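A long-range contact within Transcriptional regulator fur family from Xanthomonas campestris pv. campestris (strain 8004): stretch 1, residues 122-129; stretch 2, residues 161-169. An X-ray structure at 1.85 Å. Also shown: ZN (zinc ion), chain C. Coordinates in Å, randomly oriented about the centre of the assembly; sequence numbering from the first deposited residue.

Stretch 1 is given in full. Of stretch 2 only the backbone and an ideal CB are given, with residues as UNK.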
# COMPACT_ATOMS: atom_id res chain seq x y z
N ILE A 122 -5.10 -8.19 -5.63
CA ILE A 122 -3.77 -8.73 -5.84
C ILE A 122 -3.72 -10.10 -5.20
O ILE A 122 -3.94 -10.23 -4.01
CB ILE A 122 -2.67 -7.80 -5.29
CG1 ILE A 122 -2.77 -6.43 -5.93
CG2 ILE A 122 -1.23 -8.37 -5.59
CD1 ILE A 122 -1.82 -5.37 -5.17
N CYS A 123 -3.52 -11.15 -6.02
CA CYS A 123 -3.58 -12.49 -5.46
C CYS A 123 -2.30 -12.70 -4.67
O CYS A 123 -1.21 -12.45 -5.18
CB CYS A 123 -3.71 -13.54 -6.57
SG CYS A 123 -3.70 -15.21 -5.94
N ASP A 124 -2.44 -13.22 -3.45
CA ASP A 124 -1.27 -13.52 -2.63
C ASP A 124 -0.41 -14.63 -3.23
O ASP A 124 0.79 -14.66 -2.97
CB ASP A 124 -1.71 -13.96 -1.23
CG ASP A 124 -2.38 -12.84 -0.43
OD1 ASP A 124 -2.23 -11.64 -0.78
OD2 ASP A 124 -3.05 -13.18 0.57
N ARG A 125 -0.98 -15.56 -3.98
CA ARG A 125 -0.23 -16.76 -4.37
C ARG A 125 0.40 -16.63 -5.77
O ARG A 125 1.60 -16.87 -5.94
CB ARG A 125 -1.15 -17.97 -4.26
CG ARG A 125 -0.47 -19.34 -4.73
CD ARG A 125 -1.27 -20.54 -4.27
NE ARG A 125 -1.67 -20.41 -2.88
CZ ARG A 125 -2.81 -20.88 -2.42
NH1 ARG A 125 -3.61 -21.53 -3.26
NH2 ARG A 125 -3.15 -20.71 -1.13
N CYS A 126 -0.37 -16.20 -6.77
CA CYS A 126 0.12 -16.14 -8.14
C CYS A 126 0.51 -14.73 -8.55
O CYS A 126 1.05 -14.55 -9.66
CB CYS A 126 -0.95 -16.68 -9.11
SG CYS A 126 -2.39 -15.58 -9.41
N HIS A 127 0.22 -13.74 -7.69
CA HIS A 127 0.62 -12.33 -7.79
C HIS A 127 -0.09 -11.60 -8.93
O HIS A 127 0.33 -10.49 -9.27
CB HIS A 127 2.15 -12.18 -7.96
CG HIS A 127 2.94 -13.04 -7.00
ND1 HIS A 127 3.79 -14.05 -7.42
CD2 HIS A 127 2.94 -13.09 -5.65
CE1 HIS A 127 4.29 -14.67 -6.37
NE2 HIS A 127 3.80 -14.09 -5.28
N SER A 128 -1.13 -12.18 -9.54
CA SER A 128 -1.90 -11.39 -10.50
C SER A 128 -2.50 -10.17 -9.81
O SER A 128 -2.79 -10.20 -8.60
CB SER A 128 -3.06 -12.19 -11.11
OG SER A 128 -3.97 -12.55 -10.05
N ALA A 129 -2.75 -9.12 -10.62
CA ALA A 129 -3.33 -7.89 -10.10
C ALA A 129 -4.43 -7.43 -11.04
O ALA A 129 -4.23 -7.31 -12.26
CB ALA A 129 -2.30 -6.78 -9.95
N UNK A 161 -5.63 -11.52 -0.91
CA UNK A 161 -6.37 -12.77 -0.83
C UNK A 161 -5.96 -13.64 -2.01
O UNK A 161 -4.82 -13.54 -2.53
CB UNK A 161 -7.88 -12.53 -0.82
N UNK A 162 -6.91 -14.44 -2.50
CA UNK A 162 -6.64 -15.41 -3.56
C UNK A 162 -7.56 -15.17 -4.75
O UNK A 162 -8.79 -15.03 -4.57
CB UNK A 162 -6.81 -16.84 -3.04
N UNK A 163 -6.98 -15.18 -5.95
CA UNK A 163 -7.84 -15.10 -7.12
C UNK A 163 -8.64 -16.40 -7.29
O UNK A 163 -8.43 -17.39 -6.58
CB UNK A 163 -7.01 -14.81 -8.37
N UNK A 164 -9.65 -16.38 -8.18
CA UNK A 164 -10.52 -17.54 -8.34
C UNK A 164 -9.72 -18.79 -8.67
O UNK A 164 -10.02 -19.87 -8.15
CB UNK A 164 -11.56 -17.28 -9.43
N UNK A 165 -8.74 -18.68 -9.55
CA UNK A 165 -7.96 -19.88 -9.94
C UNK A 165 -7.27 -20.49 -8.73
O UNK A 165 -7.33 -21.70 -8.49
CB UNK A 165 -6.92 -19.53 -11.01
N UNK A 166 -6.59 -19.65 -7.93
CA UNK A 166 -5.85 -20.17 -6.79
C UNK A 166 -6.78 -20.66 -5.69
O UNK A 166 -6.46 -21.67 -5.03
CB UNK A 166 -4.91 -19.10 -6.24
N UNK A 167 -7.91 -19.97 -5.46
CA UNK A 167 -8.85 -20.46 -4.46
C UNK A 167 -9.42 -21.81 -4.83
O UNK A 167 -9.76 -22.61 -3.95
CB UNK A 167 -9.99 -19.46 -4.27
N UNK A 168 -9.56 -22.09 -6.13
CA UNK A 168 -10.10 -23.37 -6.55
C UNK A 168 -9.06 -24.50 -6.49
O UNK A 168 -9.44 -25.64 -6.31
CB UNK A 168 -10.65 -23.25 -7.97
N UNK A 169 -7.78 -24.19 -6.60
CA UNK A 169 -6.68 -25.18 -6.45
C UNK A 169 -6.57 -25.61 -4.99
O UNK A 169 -6.60 -24.73 -4.10
CB UNK A 169 -5.35 -24.60 -6.93
ZN ZN C . -3.90 -16.38 -7.96

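Position 161 has phi/psi of 143/-148, a combination that is costly for any residue with a side chain, so the backbone argues strongly for glycine. Stretch 1 meets its backbone with a main-chain donor and a side-chain acceptor: the N of Asp124 lies 2.6 Å from the O of 161, a nearly straight hydrogen bond, and OD1 of Asp124 takes a weak one from the N of 161 at 3.4 Å. The residue is Gly161, and its contribution is made entirely by the backbone.

At 162 the backbone is extended and CA-to-CB points away from stretch 1, which leaves the choice broad. A long side chain could still bend back over the aliphatic part and guanidinium of Arg125, so leucine, isoleucine or methionine would all be reasonable. Leu162 is deposited, with chi1 m and chi2 t; its end returns, CD1 reaching 3.7 Å from NH2 of Arg125 while CD2 lies over one face of the guanidinium.

Position 163 is more tightly constrained. The ideal CB points toward stretch 1, 4.0 Å from CB of Cys123 and 4.8 Å from SG of Cys126, and the zinc already held by those two sulfurs lacks further ligands. Cysteine fits this short reach; aspartate might also be considered, as it is a metal ligand and a good N-cap, but the sulfur-rich site favours cysteine. Cys163 (chi1 p) binds ZN through SG at 2.4 Å, and the same SG accepts a capping bond from N of 166 at 3.5 Å. Its own N donates to SG of Cys123 at 3.3 Å.

Positions 164 and 165 begin the helix, with nothing of stretch 1 near their ideal CB atoms; many helix-tolerant residues would do. They are Ala164 and Lys165.

At 166 the helix turns CA-to-CB back toward stretch 1, with the ideal CB 4.1 Å from both SG of Cys123 and NH1 of Arg125. A fourth metal ligand is wanted here, and a short one: cysteine again. Cys166, chi1 m, binds ZN through SG at 2.4 Å and completes four sulfur ligands, two from each stretch. That SG also packs 3.7 Å from CB of Cys126.

Position 167 points away and 168 is out of reach, so small helix formers suffice: Ala167 and Ala168.

At 169 CA-to-CB points toward stretch 1, but the ideal CB is 5.1 Å from NH1 of Arg125. A small residue or an acidic one would suit. Ala169 is the small choice; its backbone O lies near the guanidinium edge, 4.5 Å from NH1 of Arg125, too far for a hydrogen bond.

Stretch 2, residues 161-169: GLCAKCAAA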
# COMPACT_ATOMS: atom_id res chain seq x y z
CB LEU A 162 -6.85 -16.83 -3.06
CG LEU A 162 -5.87 -17.27 -1.94
CD1 LEU A 162 -6.24 -18.67 -1.39
CD2 LEU A 162 -4.40 -17.18 -2.37
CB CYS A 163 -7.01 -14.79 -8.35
SG CYS A 163 -6.06 -16.35 -8.92
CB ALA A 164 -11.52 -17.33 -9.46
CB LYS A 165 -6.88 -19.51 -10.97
CG LYS A 165 -7.33 -19.48 -12.38
CD LYS A 165 -8.23 -18.32 -12.77
CE LYS A 165 -8.28 -18.25 -14.30
NZ LYS A 165 -6.87 -18.01 -14.78
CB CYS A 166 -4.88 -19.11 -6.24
SG CYS A 166 -3.48 -18.67 -7.38
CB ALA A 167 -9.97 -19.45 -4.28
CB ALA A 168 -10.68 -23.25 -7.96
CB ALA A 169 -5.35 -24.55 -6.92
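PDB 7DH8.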